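Local coordinates for protein putative hydrolase (PDB 3LHO) that probably acts as an iron(II)-dependent dioxygenase of the 2-oxoadipate dioxygenase/decarboxylase family, here with nickel in its metal site, at residues A8-L13 with D40-R45; K59-I64 with V94-L99; V156-Y161 with V220-G225; D181-L186 with G198-S203; A185-Q188 with V192-S195. All coordinates share one frame; numbering follows the deposited sequence. Where two conformers were deposited one is given.

Contacts 1 and 2 lie in the core and share one sheet: strands 39-47 and 93-99 are neighbours in it, and helices 6-20 and 54-62 pack against them through aliphatic and aromatic side chains. Contact 1 also carries one ligand of the nickel ion. Contact 3 is buried and apolar too but lies toward the periphery, joining helix 151-159 to a separate two-stranded hairpin. Contacts 4 and 5 both use helix 179-188, far from the middle of the chain. Contact 4 is only partly buried and sets an asparagine against a loop; contact 5 has a buried leucine pair edged by a lysine. The Glu199-Lys187 salt bridge ties these two together.

Contact 1 (A8-L13 with D40-R45); sequences ALFAAL and DHIALR. With NI (nickel (II) ion), chain B.
The Phe10 ring meets Ile42 at its edge: CE1 lies 3.7 Å from Ile42 CG1, which sits near the ring plane. The other flat group, the His41 imidazole, points to the far side of the strand and is also held at its edge. Its ND1 donates to Asp40 OD2 over 2.7 Å, almost straight at 171° and close to the ring plane, the carboxylate oxygen accepting through its anti lone pair. NE2 binds the nickel ion at 2.1 Å, so the ring is fixed at both nitrogens. On the helix side, Ile42 CG1 stands between the backbone N and the carbonyl carbon (chi1 63°), which carries it to the Phe10 edge and CD1 on to Leu13 CD2, met tip to tip at 3.6 Å. Leu13 CD1 also touches Leu44 CD2, more loosely at 4.3 Å. With an alanine at Ile42, the Phe10 edge and the Leu13 methyl would probably face a gap behind the metal-binding strand. Opposite Thr167 the strand carries two residues, Asp40 and His41, a classic beta bulge. With His165 and Glu235 completing the protein ligands and three waters bound, this is a metal site on a helix-backed sheet, consistent with the glyoxalase clan.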
# COMPACT_ATOMS: atom_id res chain seq x y z
N ALA A 8 -11.37 11.58 -7.56
CA ALA A 8 -10.54 12.62 -6.98
C ALA A 8 -9.63 12.09 -5.87
O ALA A 8 -8.48 12.51 -5.77
CB ALA A 8 -11.41 13.77 -6.46
N LEU A 9 -10.13 11.16 -5.04
CA LEU A 9 -9.33 10.59 -3.95
C LEU A 9 -8.13 9.81 -4.46
O LEU A 9 -7.00 10.05 -4.05
CB LEU A 9 -10.20 9.71 -3.02
CG LEU A 9 -9.52 8.96 -1.87
CD1 LEU A 9 -8.67 9.92 -1.00
CD2 LEU A 9 -10.55 8.26 -1.03
N PHE A 10 -8.38 8.88 -5.39
CA PHE A 10 -7.29 8.15 -6.00
C PHE A 10 -6.34 9.02 -6.84
O PHE A 10 -5.14 8.78 -6.78
CB PHE A 10 -7.83 6.96 -6.77
CG PHE A 10 -8.37 5.89 -5.87
CD1 PHE A 10 -7.54 5.19 -5.04
CD2 PHE A 10 -9.74 5.60 -5.84
CE1 PHE A 10 -8.04 4.20 -4.21
CE2 PHE A 10 -10.24 4.60 -5.03
CZ PHE A 10 -9.40 3.91 -4.20
N ALA A 11 -6.85 10.03 -7.53
CA ALA A 11 -5.98 10.98 -8.22
C ALA A 11 -4.99 11.60 -7.22
O ALA A 11 -3.81 11.67 -7.50
CB ALA A 11 -6.77 12.11 -8.96
N ALA A 12 -5.48 12.06 -6.08
CA ALA A 12 -4.66 12.74 -5.10
C ALA A 12 -3.69 11.78 -4.42
O ALA A 12 -2.50 12.11 -4.19
CB ALA A 12 -5.56 13.47 -4.06
N LEU A 13 -4.15 10.56 -4.16
CA LEU A 13 -3.29 9.55 -3.58
C LEU A 13 -2.15 9.17 -4.53
O LEU A 13 -1.00 8.98 -4.10
CB LEU A 13 -4.10 8.29 -3.20
CG LEU A 13 -3.46 7.25 -2.29
CD1 LEU A 13 -3.34 7.71 -0.80
CD2 LEU A 13 -4.24 5.93 -2.37
N ASP A 40 -5.80 -3.04 -9.57
CA ASP A 40 -6.38 -4.12 -8.76
C ASP A 40 -6.66 -3.64 -7.33
O ASP A 40 -7.72 -3.92 -6.75
CB ASP A 40 -5.40 -5.31 -8.67
CG ASP A 40 -5.97 -6.46 -7.87
OD1 ASP A 40 -6.94 -7.06 -8.35
OD2 ASP A 40 -5.54 -6.74 -6.72
N HIS A 41 -5.67 -2.94 -6.77
CA HIS A 41 -5.76 -2.45 -5.39
C HIS A 41 -4.76 -1.38 -5.08
O HIS A 41 -3.81 -1.15 -5.87
CB HIS A 41 -5.67 -3.61 -4.35
CG HIS A 41 -4.34 -4.31 -4.24
ND1 HIS A 41 -4.01 -5.42 -5.00
CD2 HIS A 41 -3.29 -4.11 -3.38
CE1 HIS A 41 -2.82 -5.85 -4.64
NE2 HIS A 41 -2.37 -5.09 -3.66
N ILE A 42 -5.03 -0.68 -3.97
CA ILE A 42 -4.06 0.09 -3.19
C ILE A 42 -3.93 -0.54 -1.79
O ILE A 42 -4.78 -1.35 -1.34
CB ILE A 42 -4.39 1.64 -3.13
CG1 ILE A 42 -5.72 1.88 -2.41
CG2 ILE A 42 -4.44 2.25 -4.54
CD1 ILE A 42 -5.68 2.78 -1.27
N ALA A 43 -2.80 -0.25 -1.14
CA ALA A 43 -2.53 -0.76 0.21
C ALA A 43 -2.15 0.40 1.10
O ALA A 43 -1.27 1.21 0.72
CB ALA A 43 -1.37 -1.78 0.18
N LEU A 44 -2.78 0.48 2.27
CA LEU A 44 -2.48 1.47 3.30
C LEU A 44 -2.13 0.78 4.60
O LEU A 44 -2.54 -0.36 4.82
CB LEU A 44 -3.68 2.42 3.49
CG LEU A 44 -4.25 3.13 2.28
CD1 LEU A 44 -5.57 3.86 2.71
CD2 LEU A 44 -3.26 4.17 1.68
N ARG A 45 -1.39 1.48 5.47
CA ARG A 45 -0.88 0.89 6.72
C ARG A 45 -1.15 1.81 7.88
O ARG A 45 -1.17 3.00 7.71
CB ARG A 45 0.62 0.78 6.61
CG ARG A 45 1.08 -0.20 5.53
CD ARG A 45 2.57 -0.27 5.52
NE ARG A 45 3.02 -1.44 4.77
CZ ARG A 45 4.27 -1.87 4.68
NH1 ARG A 45 5.25 -1.23 5.28
NH2 ARG A 45 4.53 -2.97 3.97
NI NI B . -0.50 -5.52 -2.72
O HOH W 1 1.29 -6.75 -1.65
O HOH W 2 -1.04 -7.48 -2.56
O HOH W 3 -1.36 -5.89 -0.62

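Contact 2 (K59-I64 with V94-L99); sequences KHFTSI and VFISEL
Phe61 and Val94 make the one CH-pi interaction here: Val94 CG1 stands 3.8 Å from the ring centroid of Phe61 and only 4° off the normal, so the methyl sits squarely over the middle of one face. CG1 is anti to the Val94 backbone N (chi1 173°), which sends this branch onto the ring.

Ordinary apolar contacts surround it. The second valine methyl, CG2, lies on the same side of the ring, out over the CD2-CE2 rim, 3.7 Å from Phe61 CD2, so both branches of Val94 bear on one aromatic side chain. Two residues along the strand, Ile96 CD1 approaches Phe61 CD1 obliquely at 4.2 Å, a lighter touch. Phe61 also meets Leu9 and Phe10 of helix 6-20 and Ile42 and Leu44 of strand 39-47, which places its ring where two helices and two strands converge.

No hydrogen bond crosses between the two segments; within 59-64, Lys59 O accepts from both Ser63 N and Ser63 OG, the hydroxyl lying in the carbonyl plane at 2.9 Å.

The chain runs from strand 39-47 through helix 54-62 and strands 67-74 and 79-85 to strand 93-99, which returns parallel to 39-47. This order is consistent with the beta-alpha-beta-beta-beta module of the vicinal-oxygen-chelate (glyoxalase) superfamily, and the contact packs the helix of that module on its last strand.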
# COMPACT_ATOMS: atom_id res chain seq x y z
N LYS A 59 -12.85 4.88 6.88
CA LYS A 59 -13.96 5.83 6.74
C LYS A 59 -13.79 6.73 5.52
O LYS A 59 -14.77 7.23 4.96
CB LYS A 59 -14.15 6.69 8.00
CG LYS A 59 -14.93 6.03 9.11
CD LYS A 59 -16.43 6.03 8.80
CE LYS A 59 -17.20 5.44 9.97
NZ LYS A 59 -18.61 5.12 9.57
N HIS A 60 -12.54 6.96 5.12
CA HIS A 60 -12.27 7.75 3.90
C HIS A 60 -12.78 7.05 2.68
O HIS A 60 -13.00 7.67 1.66
CB HIS A 60 -10.78 8.11 3.79
CG HIS A 60 -10.34 9.07 4.83
ND1 HIS A 60 -10.22 10.43 4.58
CD2 HIS A 60 -10.09 8.91 6.15
CE1 HIS A 60 -9.90 11.05 5.70
NE2 HIS A 60 -9.83 10.16 6.67
N PHE A 61 -13.00 5.73 2.78
CA PHE A 61 -13.49 4.96 1.64
C PHE A 61 -14.97 4.56 1.80
O PHE A 61 -15.75 4.62 0.83
CB PHE A 61 -12.59 3.77 1.46
CG PHE A 61 -11.15 4.13 1.18
CD1 PHE A 61 -10.24 4.30 2.22
CD2 PHE A 61 -10.72 4.34 -0.11
CE1 PHE A 61 -8.94 4.64 1.98
CE2 PHE A 61 -9.42 4.67 -0.39
CZ PHE A 61 -8.52 4.84 0.64
N THR A 62 -15.37 4.13 2.99
CA THR A 62 -16.76 3.71 3.21
C THR A 62 -17.70 4.90 3.07
O THR A 62 -18.84 4.73 2.68
CB THR A 62 -16.97 3.04 4.54
OG1 THR A 62 -16.58 3.94 5.59
CG2 THR A 62 -16.18 1.74 4.61
N SER A 63 -17.20 6.10 3.29
CA SER A 63 -18.02 7.29 3.14
C SER A 63 -18.37 7.60 1.67
O SER A 63 -19.29 8.38 1.42
CB SER A 63 -17.31 8.46 3.78
OG SER A 63 -16.18 8.81 2.98
N ILE A 64 -17.64 7.03 0.71
CA ILE A 64 -17.89 7.27 -0.71
C ILE A 64 -18.22 5.96 -1.46
O ILE A 64 -17.95 5.82 -2.67
CB ILE A 64 -16.69 7.98 -1.39
CG1 ILE A 64 -15.37 7.19 -1.19
CG2 ILE A 64 -16.53 9.41 -0.83
CD1 ILE A 64 -14.23 7.75 -1.94
N VAL A 94 -9.39 -1.75 -1.91
CA VAL A 94 -8.65 -1.04 -0.90
C VAL A 94 -8.30 -2.00 0.24
O VAL A 94 -9.15 -2.57 0.90
CB VAL A 94 -9.43 0.20 -0.40
CG1 VAL A 94 -8.69 0.85 0.81
CG2 VAL A 94 -9.64 1.17 -1.57
N PHE A 95 -7.01 -2.21 0.40
CA PHE A 95 -6.48 -3.09 1.41
C PHE A 95 -5.87 -2.21 2.51
O PHE A 95 -4.98 -1.37 2.23
CB PHE A 95 -5.40 -3.95 0.79
CG PHE A 95 -4.87 -5.00 1.70
CD1 PHE A 95 -5.56 -6.20 1.89
CD2 PHE A 95 -3.67 -4.77 2.39
CE1 PHE A 95 -5.05 -7.20 2.77
CE2 PHE A 95 -3.14 -5.73 3.25
CZ PHE A 95 -3.84 -6.96 3.45
N ILE A 96 -6.37 -2.39 3.74
CA ILE A 96 -5.91 -1.58 4.89
C ILE A 96 -5.50 -2.52 6.00
O ILE A 96 -6.25 -3.39 6.45
CB ILE A 96 -6.93 -0.53 5.38
CG1 ILE A 96 -7.54 0.30 4.25
CG2 ILE A 96 -6.27 0.38 6.47
CD1 ILE A 96 -8.66 1.31 4.75
N SER A 97 -4.23 -2.40 6.42
CA SER A 97 -3.75 -3.22 7.53
C SER A 97 -3.36 -2.33 8.72
O SER A 97 -3.23 -1.10 8.58
CB SER A 97 -2.59 -4.10 7.08
OG SER A 97 -1.43 -3.34 6.75
N GLU A 98 -3.28 -2.93 9.90
CA GLU A 98 -2.79 -2.22 11.08
C GLU A 98 -1.90 -3.14 11.90
O GLU A 98 -2.24 -4.28 12.09
CB GLU A 98 -3.92 -1.68 11.98
CG GLU A 98 -4.76 -2.69 12.65
CD GLU A 98 -5.88 -2.07 13.49
OE1 GLU A 98 -6.15 -0.83 13.48
OE2 GLU A 98 -6.54 -2.86 14.12
N LEU A 99 -0.80 -2.60 12.37
CA LEU A 99 0.12 -3.34 13.21
C LEU A 99 -0.45 -3.45 14.62
O LEU A 99 -0.96 -2.49 15.19
CB LEU A 99 1.49 -2.63 13.24
CG LEU A 99 2.68 -3.37 13.89
CD1 LEU A 99 3.19 -4.50 13.00
CD2 LEU A 99 3.81 -2.36 14.14

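Contact 3 (V156-Y161 with V220-G225); sequences VAALGY and VNFTDG
Ala158 and Val220 bring the two backbones nearest, their CA atoms 6.6 Å apart, where the last turn of helix 151-159 passes strand 217-222. Just beyond, Gly160 leaves helical geometry with a positive phi of 72°, while its N still bonds to Val156 O. On the other side, a type I turn from Phe222 to Gly225 leads into strand 225-230 and closes the hairpin. Val220 points at the helix and does most of the touching. Its CG1 and CG2 each lie 3.8 Å from Ala158 O, so both methyls rest against that carbonyl. CG2, beside the backbone N and anti to the carbonyl carbon, also reaches Leu159 CD2 at 4.1 Å and Ala158 CB at 4.2 Å. The Phe222 ring touches more loosely: its CZ comes within 4.4 Å of Ala158 CB, obliquely. Val220 CG1 sits 3.5 Å above one face of this ring, offset toward the rim, so the strand's own side chains brace one another. Tyr143 of helix 140-149 touches both Ala158 and the Phe222 ring. With no hydrogen bond or charge across the interface, helix and hairpin are held by van der Waals contact of methyl groups with one another and with the Ala158 carbonyl, and the small Ala158 side chain probably lets Val220 come close to the helix backbone.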
# COMPACT_ATOMS: atom_id res chain seq x y z
N VAL A 156 6.17 2.98 8.41
CA VAL A 156 5.14 3.94 8.79
C VAL A 156 5.77 5.09 9.57
O VAL A 156 5.46 6.26 9.30
CB VAL A 156 4.00 3.32 9.61
CG1 VAL A 156 3.06 4.43 10.03
CG2 VAL A 156 3.25 2.29 8.81
N ALA A 157 6.72 4.79 10.47
CA ALA A 157 7.41 5.85 11.21
C ALA A 157 8.16 6.81 10.27
O ALA A 157 8.13 8.07 10.48
CB ALA A 157 8.37 5.24 12.27
N ALA A 158 8.80 6.27 9.23
CA ALA A 158 9.60 7.10 8.29
C ALA A 158 8.77 7.92 7.31
O ALA A 158 9.13 9.07 6.98
CB ALA A 158 10.65 6.26 7.52
N LEU A 159 7.68 7.35 6.81
CA LEU A 159 6.95 7.99 5.67
C LEU A 159 5.53 8.47 5.99
O LEU A 159 4.97 9.32 5.29
CB LEU A 159 6.95 7.02 4.48
CG LEU A 159 8.35 6.90 3.82
CD1 LEU A 159 8.40 5.72 2.93
CD2 LEU A 159 8.74 8.17 3.05
N GLY A 160 4.98 7.97 7.08
CA GLY A 160 3.67 8.36 7.55
C GLY A 160 2.51 7.83 6.71
O GLY A 160 2.51 6.66 6.26
N TYR A 161 1.50 8.67 6.55
CA TYR A 161 0.24 8.29 5.93
C TYR A 161 0.27 8.64 4.46
O TYR A 161 0.03 9.78 4.07
CB TYR A 161 -0.96 8.91 6.68
CG TYR A 161 -1.11 8.21 8.00
CD1 TYR A 161 -1.54 6.91 8.05
CD2 TYR A 161 -0.66 8.79 9.19
CE1 TYR A 161 -1.63 6.25 9.22
CE2 TYR A 161 -0.69 8.07 10.39
CZ TYR A 161 -1.20 6.84 10.39
OH TYR A 161 -1.21 6.12 11.57
N VAL A 220 14.55 10.69 3.89
CA VAL A 220 13.73 11.02 5.04
C VAL A 220 14.50 11.97 5.94
O VAL A 220 15.69 11.75 6.25
CB VAL A 220 13.32 9.71 5.77
CG1 VAL A 220 12.76 9.99 7.18
CG2 VAL A 220 12.31 9.01 4.89
N ASN A 221 13.83 13.04 6.35
CA ASN A 221 14.44 14.07 7.17
C ASN A 221 14.19 13.81 8.65
O ASN A 221 13.25 14.31 9.25
CB ASN A 221 13.99 15.46 6.73
CG ASN A 221 14.25 15.71 5.26
OD1 ASN A 221 13.32 15.84 4.47
ND2 ASN A 221 15.52 15.70 4.86
N PHE A 222 15.02 12.96 9.21
CA PHE A 222 14.99 12.67 10.63
C PHE A 222 15.44 13.93 11.37
O PHE A 222 16.07 14.84 10.79
CB PHE A 222 15.86 11.45 10.98
CG PHE A 222 15.32 10.14 10.44
CD1 PHE A 222 14.21 9.55 11.00
CD2 PHE A 222 15.93 9.51 9.37
CE1 PHE A 222 13.69 8.38 10.49
CE2 PHE A 222 15.44 8.33 8.87
CZ PHE A 222 14.29 7.76 9.43
N THR A 223 15.11 13.99 12.65
CA THR A 223 15.53 15.11 13.47
C THR A 223 17.05 15.25 13.50
O THR A 223 17.54 16.36 13.48
CB THR A 223 14.93 15.04 14.92
OG1 THR A 223 15.31 13.82 15.56
CG2 THR A 223 13.41 15.07 14.83
N ASP A 224 17.79 14.15 13.47
CA ASP A 224 19.23 14.23 13.53
C ASP A 224 19.94 13.71 12.29
O ASP A 224 21.09 13.32 12.38
CB ASP A 224 19.75 13.49 14.79
CG ASP A 224 19.22 12.08 14.93
OD1 ASP A 224 18.43 11.62 14.08
OD2 ASP A 224 19.51 11.44 15.97
N GLY A 225 19.29 13.72 11.13
CA GLY A 225 19.92 13.23 9.90
C GLY A 225 18.98 13.12 8.72
O GLY A 225 17.76 13.07 8.88

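Contact 4 (D181-L186 with G198-S203); sequences DVNQAL and GEVKGS
Asn183 meets a loop at Glu199 and Val200, and that loop is braced from within by a short bond from Lys201 NZ to Gly198 O, 2.7 Å long with a C=O...N angle of 166°, so that the ammonium lies nearly in line with the carbonyl. The lysine chain is bent at chi2 (74°), which folds it back to the start of its own loop. Gly198 and Gly202 both have a phi of 88° and backbone angles that a side chain would hardly tolerate.

Across the contact, the Asn183 amide does the touching. Its ND2 is 3.6 Å from Glu199 O, longer than a hydrogen bond, and 3.6 Å from Val200 CG2, the Asn183 and Val200 side chains meeting at a slant. The Glu199 carboxylate stays farther off, with OE1 4.2 Å from Asn183 ND2. Stronger polar partners lie outside: Asn183 OD1 is hydrogen-bonded to Ser211 OG, which fixes how the amide is turned, and Glu199 OE2 forms a salt bridge with Lys187 NZ. No hydrogen bond passes directly between helix and loop; the contact is close packing, perhaps with a weak polar attraction, while nearby polar bonds set the groups in place.

The Lys201 backbone pairs with Gln210, joining the loop to outer strand 208-212 of the large sheet. The Asn183-Ser211 bond ties helix 179-188 to that same strand, and Leu186 of the helix packs on Ile27 and Leu30 of helix 22-32.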
# COMPACT_ATOMS: atom_id res chain seq x y z
N ASP A 181 4.49 -12.01 -19.24
CA ASP A 181 4.67 -11.13 -20.38
C ASP A 181 4.77 -9.69 -19.93
O ASP A 181 5.53 -8.92 -20.50
CB ASP A 181 3.53 -11.32 -21.38
CG ASP A 181 3.53 -12.71 -21.99
OD1 ASP A 181 4.63 -13.18 -22.36
OD2 ASP A 181 2.47 -13.34 -22.05
N VAL A 182 4.02 -9.31 -18.91
CA VAL A 182 4.17 -7.94 -18.35
C VAL A 182 5.57 -7.77 -17.78
O VAL A 182 6.25 -6.76 -17.99
CB VAL A 182 3.13 -7.68 -17.24
CG1 VAL A 182 3.38 -6.31 -16.55
CG2 VAL A 182 1.71 -7.76 -17.84
N ASN A 183 6.01 -8.77 -17.03
CA ASN A 183 7.35 -8.75 -16.42
C ASN A 183 8.44 -8.61 -17.47
O ASN A 183 9.41 -7.85 -17.27
CB ASN A 183 7.58 -10.01 -15.55
CG ASN A 183 6.88 -9.92 -14.20
OD1 ASN A 183 6.30 -8.89 -13.85
ND2 ASN A 183 6.95 -11.01 -13.42
N GLN A 184 8.27 -9.28 -18.60
CA GLN A 184 9.27 -9.21 -19.66
C GLN A 184 9.31 -7.80 -20.26
O GLN A 184 10.39 -7.27 -20.46
CB GLN A 184 9.02 -10.29 -20.73
CG GLN A 184 10.18 -10.51 -21.72
CD GLN A 184 11.52 -10.74 -21.02
OE1 GLN A 184 11.61 -11.50 -20.05
NE2 GLN A 184 12.55 -10.04 -21.47
N ALA A 185 8.15 -7.19 -20.50
CA ALA A 185 8.08 -5.81 -21.04
C ALA A 185 8.74 -4.81 -20.08
O ALA A 185 9.35 -3.82 -20.51
CB ALA A 185 6.62 -5.38 -21.30
N LEU A 186 8.56 -5.04 -18.79
CA LEU A 186 9.14 -4.16 -17.79
C LEU A 186 10.67 -4.27 -17.82
O LEU A 186 11.36 -3.25 -17.82
CB LEU A 186 8.65 -4.53 -16.40
CG LEU A 186 7.15 -4.37 -16.17
CD1 LEU A 186 6.80 -4.79 -14.75
CD2 LEU A 186 6.72 -2.94 -16.49
N GLY A 198 11.12 -15.38 -6.02
CA GLY A 198 10.85 -15.58 -7.45
C GLY A 198 10.25 -14.28 -8.02
O GLY A 198 9.70 -13.47 -7.26
N GLU A 199 10.37 -14.05 -9.33
CA GLU A 199 9.84 -12.83 -9.94
C GLU A 199 8.30 -12.81 -9.92
O GLU A 199 7.71 -11.74 -10.02
CB GLU A 199 10.26 -12.68 -11.38
CG GLU A 199 11.67 -12.27 -11.65
CD GLU A 199 11.84 -11.83 -13.10
OE1 GLU A 199 10.96 -12.15 -13.94
OE2 GLU A 199 12.82 -11.13 -13.41
N VAL A 200 7.68 -14.00 -9.88
CA VAL A 200 6.23 -14.13 -9.78
C VAL A 200 5.94 -14.88 -8.51
O VAL A 200 6.50 -15.94 -8.28
CB VAL A 200 5.60 -14.95 -10.96
CG1 VAL A 200 4.11 -15.13 -10.74
CG2 VAL A 200 5.88 -14.29 -12.31
N LYS A 201 5.10 -14.30 -7.66
CA LYS A 201 4.65 -14.93 -6.43
C LYS A 201 3.25 -15.49 -6.68
O LYS A 201 2.38 -14.79 -7.22
CB LYS A 201 4.62 -13.93 -5.27
CG LYS A 201 5.98 -13.60 -4.66
CD LYS A 201 6.85 -12.71 -5.55
CE LYS A 201 8.04 -12.13 -4.73
NZ LYS A 201 9.11 -11.50 -5.57
N GLY A 202 3.06 -16.76 -6.33
CA GLY A 202 1.79 -17.43 -6.53
C GLY A 202 1.74 -18.05 -7.91
O GLY A 202 2.76 -18.18 -8.58
N SER A 203 0.54 -18.43 -8.34
CA SER A 203 0.39 -19.30 -9.50
C SER A 203 -1.09 -19.32 -9.86
O SER A 203 -1.91 -18.92 -9.04
CB SER A 203 0.85 -20.73 -9.18
OG SER A 203 0.03 -21.34 -8.19

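Contact 5 (A185-Q188 with V192-S195); sequences ALKQ and VLNS
Leu193 packs against Leu186 and Lys187 where a short turn after the C-terminal end of helix 179-188 brings the chain back against the helix, with three residues between the two segments. The two leucine methyls divide the work. CD2 meets Leu186 CD1 at 3.8 Å, the side chains crossing at about a right angle, while CD1 lies 3.6 Å from Lys187 CD. The lysine also crosses Leu193 at roughly a right angle, laying its hydrocarbon part over the leucine, with CG 4.1 Å from the same CD1. Bends at chi2 (139°) and chi3 (83°) then carry NZ onward to its salt-bridge partner, Glu199 OE2. If Leu193 were an alanine, the Leu186 methyl and the aliphatic part of Lys187 would probably lose their shared partner, and the lysine chain would be set freer to turn. In the next shell, backbone bonds between Val192 and Met214 and between Asn194 and Ser212 hold the returning chain beside the end of strand 208-212. They place Leu193, the residue between, with its side chain toward the helix. Leu193 CD1 also reaches the preceding turn of helix 179-188, 3.6 Å from Asn183 CG.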
# COMPACT_ATOMS: atom_id res chain seq x y z
N ALA A 185 8.15 -7.19 -20.50
CA ALA A 185 8.08 -5.81 -21.04
C ALA A 185 8.74 -4.81 -20.08
O ALA A 185 9.35 -3.82 -20.51
CB ALA A 185 6.62 -5.38 -21.30
N LEU A 186 8.56 -5.04 -18.79
CA LEU A 186 9.14 -4.16 -17.79
C LEU A 186 10.67 -4.27 -17.82
O LEU A 186 11.36 -3.25 -17.82
CB LEU A 186 8.65 -4.53 -16.40
CG LEU A 186 7.15 -4.37 -16.17
CD1 LEU A 186 6.80 -4.79 -14.75
CD2 LEU A 186 6.72 -2.94 -16.49
N LYS A 187 11.18 -5.49 -17.84
CA LYS A 187 12.64 -5.69 -17.91
C LYS A 187 13.24 -5.13 -19.21
O LYS A 187 14.28 -4.46 -19.17
CB LYS A 187 12.99 -7.16 -17.74
CG LYS A 187 12.82 -7.62 -16.30
CD LYS A 187 12.21 -8.99 -16.21
CE LYS A 187 13.19 -10.08 -16.37
NZ LYS A 187 12.54 -11.35 -16.11
N GLN A 188 12.58 -5.38 -20.34
CA GLN A 188 13.01 -4.82 -21.64
C GLN A 188 13.03 -3.29 -21.63
O GLN A 188 13.90 -2.68 -22.26
CB GLN A 188 12.12 -5.33 -22.78
CG GLN A 188 12.42 -6.77 -23.20
CD GLN A 188 11.40 -7.35 -24.19
OE1 GLN A 188 10.47 -6.66 -24.62
NE2 GLN A 188 11.57 -8.62 -24.53
N VAL A 192 13.91 -2.93 -13.01
CA VAL A 192 14.30 -4.14 -12.30
C VAL A 192 13.19 -4.57 -11.35
O VAL A 192 12.58 -3.76 -10.65
CB VAL A 192 15.67 -3.98 -11.56
CG1 VAL A 192 15.64 -2.83 -10.59
CG2 VAL A 192 16.05 -5.28 -10.84
N LEU A 193 12.93 -5.87 -11.35
CA LEU A 193 11.88 -6.46 -10.57
C LEU A 193 12.40 -7.05 -9.29
O LEU A 193 13.56 -7.48 -9.25
CB LEU A 193 11.24 -7.59 -11.39
CG LEU A 193 10.70 -7.13 -12.75
CD1 LEU A 193 9.98 -8.26 -13.46
CD2 LEU A 193 9.75 -5.93 -12.59
N ASN A 194 11.57 -7.10 -8.25
CA ASN A 194 11.91 -7.87 -7.06
C ASN A 194 11.91 -9.33 -7.42
O ASN A 194 10.90 -9.86 -7.90
CB ASN A 194 10.94 -7.67 -5.90
CG ASN A 194 11.28 -8.57 -4.69
OD1 ASN A 194 12.44 -8.77 -4.36
ND2 ASN A 194 10.26 -9.14 -4.06
N SER A 195 13.03 -10.00 -7.18
CA SER A 195 13.11 -11.42 -7.50
C SER A 195 13.35 -12.28 -6.26
O SER A 195 13.66 -13.44 -6.39
CB SER A 195 14.15 -11.70 -8.59
OG SER A 195 15.39 -11.09 -8.31